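Local structure of beta-galactosidase (Trichoderma reesei, 3OG2) at residues K659-K664 / F862-S867; S856-D861 / P994-R999; A885-K890 / V958-L963. The protein probably hydrolyses terminal non-reducing beta-D-galactose residues in beta-D-galactosides, as a member of glycoside hydrolase family 35. All coordinates share one frame; numbering follows the deposited sequence.

How the contacts relate
The three contacts lie together on one side of the chain, away from the galactose site. Contact 3 joins strands 883-894 and 953-962, neighbours in an antiparallel sheet. Contact 1 lies about 11 Å away, centre to centre, at strand 663-666, the sheet's outermost strand beside 883-894. Contact 2 is about 16 Å from each of the others and joins two loops. Contacts 1 and 2 touch through Tyr663 on Leu859 and Phe862 on Pro857. Along the chain these two cross, their segments alternating. Contact 1 closes before contact 3 opens, and contact 3 is nested inside contact 2. Distant parts of the sequence thus meet around one all-beta domain.

Contact 1. Residues K659-K664 / F862-S867; sequences KLKWYK and FTHGPS
Lys664 and Thr863 form a single antiparallel bridge, a hydrogen-bonded pair. Lys664 N donates to Thr863 O at 2.9 Å, and Thr863 N donates to Lys664 O at 2.8 Å. Beside the bridge, Tyr663 CB packs on Phe862 CD2 at 3.7 Å. The Tyr663 and His864 rings meet obliquely, with planes at 43°, and Tyr663 CE2 comes 3.7 Å from His864 CB. Lys661 crosses His864 at about a right angle. Lys661 CE sits over the centre of one face of the His864 ring, 3.6 Å from the centroid, a CH-pi contact. Lys661 CG, anti to the backbone N (chi1 -175°), lies 3.4 Å from His864 NE2. Beyond CG the extended chain carries Lys661 NZ past the ring to Tyr663 OH, to which it donates at 2.8 Å. At the imidazole edge, Trp662 O lies 2.9 Å from His864 CD2. An alanine in place of Tyr663 would probably leave Lys661 NZ without its hydroxyl mate and open a gap beside His864 CB. Trp662 O also accepts a hydrogen bond from Ser873 OG, and Trp662 NE1 bonds to Leu657 O. The indole packs on strands 883-894 and 953-962. The contact therefore sits at the outer margin of the antiparallel sheet, where 862-867 pairs with strand 663-666 and that strand bonds to Ala888 of strand 883-894.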
loop_
_atom_site.group_PDB
_atom_site.type_symbol
_atom_site.label_atom_id
_atom_site.label_comp_id
_atom_site.label_asym_id
_atom_site.label_seq_id
_atom_site.Cartn_x
_atom_site.Cartn_y
_atom_site.Cartn_z
ATOM N N LYS A 659 -5.840 -20.674 -25.933
ATOM C CA LYS A 659 -6.549 -21.917 -26.283
ATOM C C LYS A 659 -7.889 -22.069 -25.551
ATOM O O LYS A 659 -8.612 -23.076 -25.740
ATOM C CB LYS A 659 -5.678 -23.119 -25.981
ATOM C CG LYS A 659 -4.419 -23.328 -26.789
ATOM C CD LYS A 659 -4.513 -22.864 -28.231
ATOM C CE LYS A 659 -3.134 -22.915 -28.887
ATOM N NZ LYS A 659 -2.622 -24.321 -28.910
ATOM N N LEU A 660 -8.267 -21.073 -24.753
ATOM C CA LEU A 660 -9.610 -21.147 -24.152
ATOM C C LEU A 660 -10.689 -21.045 -25.210
ATOM O O LEU A 660 -10.428 -20.651 -26.334
ATOM C CB LEU A 660 -9.838 -20.057 -23.073
ATOM C CG LEU A 660 -8.841 -20.097 -21.898
ATOM C CD1 LEU A 660 -9.105 -18.907 -20.988
ATOM C CD2 LEU A 660 -8.874 -21.410 -21.121
ATOM N N LYS A 661 -11.894 -21.381 -24.848
ATOM C CA LYS A 661 -13.027 -21.231 -25.788
ATOM C C LYS A 661 -13.634 -19.848 -25.561
ATOM O O LYS A 661 -14.409 -19.616 -24.608
ATOM C CB LYS A 661 -14.036 -22.346 -25.555
ATOM C CG LYS A 661 -15.144 -22.327 -26.557
ATOM C CD LYS A 661 -16.059 -23.545 -26.453
ATOM C CE LYS A 661 -17.105 -23.446 -27.557
ATOM N NZ LYS A 661 -18.319 -24.240 -27.279
ATOM N N TRP A 662 -13.243 -18.895 -26.369
ATOM C CA TRP A 662 -13.656 -17.502 -26.231
ATOM C C TRP A 662 -15.017 -17.253 -26.904
ATOM O O TRP A 662 -15.258 -17.726 -28.002
ATOM C CB TRP A 662 -12.651 -16.540 -26.871
ATOM C CG TRP A 662 -11.398 -16.437 -26.033
ATOM C CD1 TRP A 662 -10.228 -17.106 -26.243
ATOM C CD2 TRP A 662 -11.195 -15.636 -24.864
ATOM N NE1 TRP A 662 -9.300 -16.769 -25.277
ATOM C CE2 TRP A 662 -9.866 -15.857 -24.402
ATOM C CE3 TRP A 662 -12.027 -14.752 -24.162
ATOM C CZ2 TRP A 662 -9.355 -15.215 -23.275
ATOM C CZ3 TRP A 662 -11.532 -14.108 -23.046
ATOM C CH2 TRP A 662 -10.222 -14.328 -22.602
ATOM N N TYR A 663 -15.844 -16.477 -26.214
ATOM C CA TYR A 663 -17.127 -16.042 -26.718
ATOM C C TYR A 663 -17.079 -14.531 -26.847
ATOM O O TYR A 663 -16.483 -13.879 -26.010
ATOM C CB TYR A 663 -18.253 -16.431 -25.749
ATOM C CG TYR A 663 -18.517 -17.925 -25.768
ATOM C CD1 TYR A 663 -17.796 -18.851 -25.012
ATOM C CD2 TYR A 663 -19.535 -18.425 -26.578
ATOM C CE1 TYR A 663 -18.110 -20.210 -25.089
ATOM C CE2 TYR A 663 -19.845 -19.765 -26.652
ATOM C CZ TYR A 663 -19.120 -20.643 -25.895
ATOM O OH TYR A 663 -19.459 -21.972 -26.016
ATOM N N LYS A 664 -17.772 -13.997 -27.848
ATOM C CA LYS A 664 -17.750 -12.554 -28.094
ATOM C C LYS A 664 -19.146 -11.965 -28.131
ATOM O O LYS A 664 -20.068 -12.615 -28.644
ATOM C CB LYS A 664 -17.055 -12.338 -29.442
ATOM C CG LYS A 664 -17.017 -10.892 -29.937
ATOM C CD LYS A 664 -16.503 -10.838 -31.370
ATOM C CE LYS A 664 -16.410 -9.418 -31.881
ATOM N NZ LYS A 664 -16.673 -9.275 -33.338
ATOM N N PHE A 862 -23.924 -14.480 -26.880
ATOM C CA PHE A 862 -22.590 -14.304 -27.446
ATOM C C PHE A 862 -22.445 -15.144 -28.719
ATOM O O PHE A 862 -23.335 -15.926 -29.011
ATOM C CB PHE A 862 -21.545 -14.794 -26.460
ATOM C CG PHE A 862 -21.361 -13.965 -25.206
ATOM C CD1 PHE A 862 -22.383 -13.790 -24.279
ATOM C CD2 PHE A 862 -20.118 -13.362 -24.979
ATOM C CE1 PHE A 862 -22.128 -13.026 -23.115
ATOM C CE2 PHE A 862 -19.877 -12.651 -23.798
ATOM C CZ PHE A 862 -20.886 -12.492 -22.869
ATOM N N THR A 863 -21.347 -14.945 -29.420
ATOM C CA THR A 863 -21.004 -15.684 -30.625
ATOM C C THR A 863 -19.715 -16.462 -30.344
ATOM O O THR A 863 -18.887 -16.028 -29.564
ATOM C CB THR A 863 -20.725 -14.736 -31.796
ATOM O OG1 THR A 863 -22.025 -14.360 -32.309
ATOM C CG2 THR A 863 -19.975 -15.406 -32.918
ATOM N N HIS A 864 -19.531 -17.609 -30.958
ATOM C CA HIS A 864 -18.304 -18.372 -30.859
ATOM C C HIS A 864 -17.905 -18.758 -32.283
ATOM O O HIS A 864 -18.790 -19.187 -33.028
ATOM C CB HIS A 864 -18.427 -19.655 -30.033
ATOM C CG HIS A 864 -17.144 -20.444 -30.057
ATOM N ND1 HIS A 864 -16.989 -21.607 -30.786
ATOM C CD2 HIS A 864 -15.951 -20.184 -29.415
ATOM C CE1 HIS A 864 -15.730 -22.043 -30.589
ATOM N NE2 HIS A 864 -15.098 -21.201 -29.771
ATOM N N GLY A 865 -16.644 -18.613 -32.631
ATOM C CA GLY A 865 -16.153 -19.109 -33.923
ATOM C C GLY A 865 -14.642 -19.293 -33.843
ATOM O O GLY A 865 -13.910 -18.836 -32.956
ATOM N N PRO A 866 -14.154 -19.980 -34.859
ATOM C CA PRO A 866 -12.768 -20.439 -34.875
ATOM C C PRO A 866 -11.738 -19.318 -34.841
ATOM O O PRO A 866 -11.842 -18.345 -35.590
ATOM C CB PRO A 866 -12.665 -21.120 -36.249
ATOM C CG PRO A 866 -14.069 -21.443 -36.635
ATOM C CD PRO A 866 -14.912 -20.336 -36.072
ATOM N N SER A 867 -10.727 -19.436 -33.990
ATOM C CA SER A 867 -9.700 -18.393 -33.968
ATOM C C SER A 867 -8.959 -18.395 -35.317
ATOM O O SER A 867 -8.785 -19.453 -35.931
ATOM C CB SER A 867 -8.718 -18.616 -32.837
ATOM O OG SER A 867 -9.431 -18.479 -31.615
#

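Contact 2. Residues S856-D861 / P994-R999; sequences SPPLSD and PHFKKR
Phe996 has CG anti to its backbone N (chi1 169°), and this places the start of its ring beside Pro858. The second torsion, chi2 83°, sets the plane of the ring so that one face meets the proline. The neighbouring His995 ring lies by Ser856.

The main contact is a CH-pi interaction. Pro858 CD sits over the centre of the Phe996 ring, 3.5 Å from the centroid and only 7° off the ring normal. Pro858 CG lies over the same face but nearer the far end, 3.5 Å from Phe996 CZ. The two side chains cross at about a right angle. Phe996 CB then reaches back to the main chain, 3.5 Å from Ser856 O and farther from Pro857 CA.

Ser856 OG approaches the His995 ring obliquely and is 3.4 Å from His995 CD2. This is a van der Waals touch.

The polar link is made by water 1. It donates to Ser856 O at 2.9 Å and to Phe996 O at 2.6 Å, and so bridges two backbone carbonyls that could not bond to each other directly. Close by, the backbone of Phe996 also bonds to Pro855. Pro858 packs on Phe852 too, and Pro857 on Trp955 of strand 953-962.

The contact joins a loop near the C-terminus to the loop that precedes strand 883-894. Its chemistry is mostly apolar, proline on aromatic, and no salt bridge joins the two segments. They meet mainly through a pyrrolidine lying on a ring face, and the shared water adds a polar tie beside it.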
loop_
_atom_site.group_PDB
_atom_site.type_symbol
_atom_site.label_atom_id
_atom_site.label_comp_id
_atom_site.label_asym_id
_atom_site.label_seq_id
_atom_site.Cartn_x
_atom_site.Cartn_y
_atom_site.Cartn_z
ATOM N N SER A 856 -20.542 -17.114 -15.277
ATOM C CA SER A 856 -21.597 -17.891 -15.950
ATOM C C SER A 856 -22.541 -17.011 -16.778
ATOM O O SER A 856 -23.766 -16.954 -16.619
ATOM C CB SER A 856 -22.419 -18.679 -14.921
ATOM O OG SER A 856 -21.625 -19.594 -14.231
ATOM N N PRO A 857 -21.989 -16.264 -17.721
ATOM C CA PRO A 857 -22.806 -15.335 -18.511
ATOM C C PRO A 857 -23.695 -16.102 -19.486
ATOM O O PRO A 857 -23.429 -17.303 -19.715
ATOM C CB PRO A 857 -21.745 -14.555 -19.305
ATOM C CG PRO A 857 -20.630 -15.572 -19.470
ATOM C CD PRO A 857 -20.562 -16.279 -18.136
ATOM N N PRO A 858 -24.696 -15.419 -20.040
ATOM C CA PRO A 858 -25.648 -16.111 -20.943
ATOM C C PRO A 858 -25.035 -16.334 -22.313
ATOM O O PRO A 858 -25.069 -15.438 -23.166
ATOM C CB PRO A 858 -26.823 -15.127 -21.003
ATOM C CG PRO A 858 -26.196 -13.757 -20.780
ATOM C CD PRO A 858 -25.000 -13.968 -19.876
ATOM N N LEU A 859 -24.426 -17.505 -22.546
ATOM C CA LEU A 859 -23.617 -17.640 -23.756
ATOM C C LEU A 859 -24.444 -17.565 -25.027
ATOM O O LEU A 859 -23.900 -17.287 -26.108
ATOM C CB LEU A 859 -22.800 -18.952 -23.666
ATOM C CG LEU A 859 -21.820 -19.033 -22.493
ATOM C CD1 LEU A 859 -20.899 -20.235 -22.536
ATOM C CD2 LEU A 859 -20.930 -17.802 -22.469
ATOM N N SER A 860 -25.755 -17.802 -24.954
ATOM C CA SER A 860 -26.591 -17.654 -26.145
ATOM C C SER A 860 -26.627 -16.230 -26.669
ATOM O O SER A 860 -27.040 -15.912 -27.808
ATOM C CB SER A 860 -28.011 -18.143 -25.792
ATOM O OG SER A 860 -28.586 -17.272 -24.818
ATOM N N ASP A 861 -26.203 -15.280 -25.835
ATOM C CA ASP A 861 -26.181 -13.881 -26.273
ATOM C C ASP A 861 -24.847 -13.542 -26.923
ATOM O O ASP A 861 -24.669 -12.435 -27.443
ATOM C CB ASP A 861 -26.455 -12.962 -25.080
ATOM C CG ASP A 861 -27.889 -13.092 -24.592
ATOM O OD1 ASP A 861 -28.808 -12.886 -25.420
ATOM O OD2 ASP A 861 -28.086 -13.396 -23.390
ATOM N N PRO A 994 -21.595 -13.026 -6.741
ATOM C CA PRO A 994 -22.759 -13.516 -7.477
ATOM C C PRO A 994 -22.515 -13.728 -8.958
ATOM O O PRO A 994 -21.797 -12.990 -9.616
ATOM C CB PRO A 994 -23.755 -12.363 -7.285
ATOM C CG PRO A 994 -23.416 -11.962 -5.880
ATOM C CD PRO A 994 -21.906 -11.825 -5.938
ATOM N N HIS A 995 -23.164 -14.797 -9.454
ATOM C CA HIS A 995 -23.097 -15.076 -10.875
ATOM C C HIS A 995 -24.095 -14.236 -11.653
ATOM O O HIS A 995 -24.979 -13.579 -11.067
ATOM C CB HIS A 995 -23.455 -16.545 -11.068
ATOM C CG HIS A 995 -22.414 -17.469 -10.530
ATOM N ND1 HIS A 995 -21.452 -17.298 -9.574
ATOM C CD2 HIS A 995 -22.223 -18.744 -10.981
ATOM C CE1 HIS A 995 -20.724 -18.384 -9.422
ATOM N NE2 HIS A 995 -21.186 -19.285 -10.279
ATOM N N PHE A 996 -23.958 -14.276 -12.991
ATOM C CA PHE A 996 -24.915 -13.573 -13.826
ATOM C C PHE A 996 -26.347 -13.971 -13.501
ATOM O O PHE A 996 -26.641 -15.153 -13.386
ATOM C CB PHE A 996 -24.588 -13.865 -15.295
ATOM C CG PHE A 996 -25.704 -13.376 -16.228
ATOM C CD1 PHE A 996 -25.749 -12.055 -16.615
ATOM C CD2 PHE A 996 -26.678 -14.233 -16.712
ATOM C CE1 PHE A 996 -26.748 -11.568 -17.432
ATOM C CE2 PHE A 996 -27.694 -13.749 -17.491
ATOM C CZ PHE A 996 -27.746 -12.416 -17.889
ATOM N N LYS A 997 -27.237 -13.002 -13.486
ATOM C CA LYS A 997 -28.680 -13.154 -13.454
ATOM C C LYS A 997 -29.209 -12.046 -14.346
ATOM O O LYS A 997 -28.772 -10.908 -14.269
ATOM C CB LYS A 997 -29.253 -12.979 -12.055
ATOM C CG LYS A 997 -29.286 -14.202 -11.164
ATOM C CD LYS A 997 -29.420 -13.757 -9.713
ATOM C CE LYS A 997 -30.677 -12.919 -9.513
ATOM N NZ LYS A 997 -31.706 -13.668 -8.716
ATOM N N LYS A 998 -30.167 -12.362 -15.194
ATOM C CA LYS A 998 -30.753 -11.382 -16.074
ATOM C C LYS A 998 -31.251 -10.172 -15.289
ATOM O O LYS A 998 -31.966 -10.291 -14.284
ATOM C CB LYS A 998 -31.894 -12.085 -16.798
ATOM C CG LYS A 998 -32.686 -11.071 -17.580
ATOM C CD LYS A 998 -32.058 -10.882 -18.937
ATOM C CE LYS A 998 -33.149 -10.235 -19.802
ATOM N NZ LYS A 998 -32.509 -9.582 -20.968
ATOM N N ARG A 999 -30.821 -8.985 -15.740
ATOM C CA ARG A 999 -31.193 -7.763 -14.999
ATOM C C ARG A 999 -32.480 -7.142 -15.525
ATOM O O ARG A 999 -32.616 -6.830 -16.731
ATOM C CB ARG A 999 -30.083 -6.717 -15.169
ATOM C CG ARG A 999 -28.796 -7.220 -14.455
ATOM C CD ARG A 999 -27.673 -6.227 -14.683
ATOM N NE ARG A 999 -26.569 -6.553 -13.773
ATOM C CZ ARG A 999 -25.518 -5.757 -13.585
ATOM N NH1 ARG A 999 -25.405 -4.613 -14.259
ATOM N NH2 ARG A 999 -24.602 -6.101 -12.728
HETATM O O HOH W 1 -25.366 -17.313 -14.183
#

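Contact 3. Residues A885-K890 / V958-L963; sequences AFYAAK and VALWAL
Four backbone hydrogen bonds join Ala885-Tyr887 to Val958-Leu960 as antiparallel strands. Ala885 and Leu960 form one hydrogen-bonded pair, each donating its N-H to the other's carbonyl, with Leu960 N 2.8 Å from Ala885 O. Tyr887 and Val958 form the other such pair, again with two bonds, and Val958 N lies 2.8 Å from Tyr887 O. Between them Phe886 and Ala959 are a non-hydrogen-bonded pair, CA to CA 4.3 Å. A CA-H...O contact adds to the set, from Ala959 CA to Ala885 O at 3.5 Å.

Side-chain contacts follow on both faces of the sheet. On the face with Ala885, Tyr887, Val958 and Leu960, the Tyr887 ring turns its edge to the partner strand. With CG beside the backbone N (chi1 -61°), the ring starts close to Val958 O, and that carbonyl oxygen is 3.4 Å from Tyr887 CD1 at the ring edge. Further out, Tyr887 CE1 meets Leu960 CB at 3.9 Å, also at the edge; this touch is apolar. On the other face, Phe886 CD1 lies 4.2 Å from Ala959 CB, and the same ring stacks with Phe847.

The two strands are the second and third of a five-stranded antiparallel sheet, 953-962 being central. Strand 663-666 flanks 883-894, bonding through Val665 to Phe886. Strand 917-923 flanks 953-962, bonding through Leu920 to Ala959 and through Arg918 to Trp961.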
loop_
_atom_site.group_PDB
_atom_site.type_symbol
_atom_site.label_atom_id
_atom_site.label_comp_id
_atom_site.label_asym_id
_atom_site.label_seq_id
_atom_site.Cartn_x
_atom_site.Cartn_y
_atom_site.Cartn_z
ATOM N N ALA A 885 -15.909 -4.500 -28.273
ATOM C CA ALA A 885 -16.388 -5.869 -28.151
ATOM C C ALA A 885 -16.057 -6.412 -26.775
ATOM O O ALA A 885 -15.102 -5.956 -26.174
ATOM C CB ALA A 885 -15.676 -6.782 -29.139
ATOM N N PHE A 886 -16.826 -7.351 -26.283
ATOM C CA PHE A 886 -16.481 -7.967 -25.020
ATOM C C PHE A 886 -16.316 -9.475 -25.246
ATOM O O PHE A 886 -17.132 -10.075 -25.945
ATOM C CB PHE A 886 -17.591 -7.680 -23.984
ATOM C CG PHE A 886 -17.332 -8.409 -22.678
ATOM C CD1 PHE A 886 -16.243 -8.093 -21.885
ATOM C CD2 PHE A 886 -18.201 -9.407 -22.245
ATOM C CE1 PHE A 886 -16.015 -8.752 -20.685
ATOM C CE2 PHE A 886 -17.958 -10.094 -21.056
ATOM C CZ PHE A 886 -16.855 -9.768 -20.246
ATOM N N TYR A 887 -15.286 -10.012 -24.646
ATOM C CA TYR A 887 -14.894 -11.400 -24.780
ATOM C C TYR A 887 -14.939 -12.096 -23.434
ATOM O O TYR A 887 -14.423 -11.567 -22.448
ATOM C CB TYR A 887 -13.488 -11.490 -25.333
ATOM C CG TYR A 887 -13.333 -10.860 -26.712
ATOM C CD1 TYR A 887 -12.952 -9.538 -26.884
ATOM C CD2 TYR A 887 -13.591 -11.644 -27.839
ATOM C CE1 TYR A 887 -12.831 -9.016 -28.152
ATOM C CE2 TYR A 887 -13.460 -11.120 -29.111
ATOM C CZ TYR A 887 -13.068 -9.797 -29.273
ATOM O OH TYR A 887 -12.930 -9.224 -30.513
ATOM N N ALA A 888 -15.509 -13.295 -23.384
ATOM C CA ALA A 888 -15.581 -14.036 -22.138
ATOM C C ALA A 888 -15.118 -15.482 -22.360
ATOM O O ALA A 888 -15.383 -16.062 -23.409
ATOM C CB ALA A 888 -16.988 -14.077 -21.542
ATOM N N ALA A 889 -14.479 -16.049 -21.332
ATOM C CA ALA A 889 -14.055 -17.458 -21.455
ATOM C C ALA A 889 -14.017 -18.084 -20.085
ATOM O O ALA A 889 -13.721 -17.389 -19.097
ATOM C CB ALA A 889 -12.708 -17.589 -22.148
ATOM N N LYS A 890 -14.278 -19.373 -19.998
ATOM C CA LYS A 890 -14.096 -20.105 -18.785
ATOM C C LYS A 890 -12.624 -20.519 -18.665
ATOM O O LYS A 890 -12.010 -21.008 -19.595
ATOM C CB LYS A 890 -14.976 -21.379 -18.829
ATOM C CG LYS A 890 -14.932 -22.139 -17.509
ATOM C CD LYS A 890 -15.776 -23.421 -17.633
ATOM C CE LYS A 890 -17.196 -23.240 -17.168
ATOM N NZ LYS A 890 -18.014 -24.463 -17.491
ATOM N N VAL A 958 -12.539 -9.865 -21.224
ATOM C CA VAL A 958 -11.712 -8.821 -21.788
ATOM C C VAL A 958 -12.612 -7.946 -22.677
ATOM O O VAL A 958 -13.161 -8.418 -23.674
ATOM C CB VAL A 958 -10.568 -9.402 -22.614
ATOM C CG1 VAL A 958 -9.729 -8.287 -23.250
ATOM C CG2 VAL A 958 -9.709 -10.325 -21.785
ATOM N N ALA A 959 -12.725 -6.656 -22.325
ATOM C CA ALA A 959 -13.366 -5.673 -23.198
ATOM C C ALA A 959 -12.271 -5.108 -24.090
ATOM O O ALA A 959 -11.201 -4.850 -23.606
ATOM C CB ALA A 959 -14.068 -4.559 -22.405
ATOM N N LEU A 960 -12.616 -4.927 -25.357
ATOM C CA LEU A 960 -11.674 -4.390 -26.343
ATOM C C LEU A 960 -12.340 -3.203 -27.013
ATOM O O LEU A 960 -13.339 -3.393 -27.719
ATOM C CB LEU A 960 -11.332 -5.499 -27.361
ATOM C CG LEU A 960 -10.505 -5.052 -28.566
ATOM C CD1 LEU A 960 -9.150 -4.589 -28.072
ATOM C CD2 LEU A 960 -10.410 -6.182 -29.577
ATOM N N TRP A 961 -11.775 -2.022 -26.821
ATOM C CA TRP A 961 -12.254 -0.789 -27.415
ATOM C C TRP A 961 -11.178 -0.379 -28.424
ATOM O O TRP A 961 -10.107 0.104 -28.012
ATOM C CB TRP A 961 -12.527 0.250 -26.319
ATOM C CG TRP A 961 -12.873 1.640 -26.763
ATOM C CD1 TRP A 961 -13.086 2.198 -28.004
ATOM C CD2 TRP A 961 -13.070 2.765 -25.872
ATOM N NE1 TRP A 961 -13.385 3.539 -27.930
ATOM C CE2 TRP A 961 -13.375 3.905 -26.617
ATOM C CE3 TRP A 961 -12.994 2.842 -24.472
ATOM C CZ2 TRP A 961 -13.618 5.163 -26.034
ATOM C CZ3 TRP A 961 -13.228 4.067 -23.877
ATOM C CH2 TRP A 961 -13.535 5.211 -24.656
ATOM N N ALA A 962 -11.525 -0.559 -29.698
ATOM C CA ALA A 962 -10.618 -0.167 -30.792
ATOM C C ALA A 962 -10.886 1.313 -31.095
ATOM O O ALA A 962 -12.046 1.683 -31.392
ATOM C CB ALA A 962 -10.908 -0.993 -32.006
ATOM N N LEU A 963 -9.890 2.170 -31.011
ATOM C CA LEU A 963 -10.081 3.596 -31.096
ATOM C C LEU A 963 -10.019 4.130 -32.519
ATOM O O LEU A 963 -10.460 5.250 -32.724
ATOM C CB LEU A 963 -8.952 4.291 -30.283
ATOM C CG LEU A 963 -9.096 4.074 -28.773
ATOM C CD1 LEU A 963 -7.747 4.287 -28.091
ATOM C CD2 LEU A 963 -10.149 5.026 -28.230
#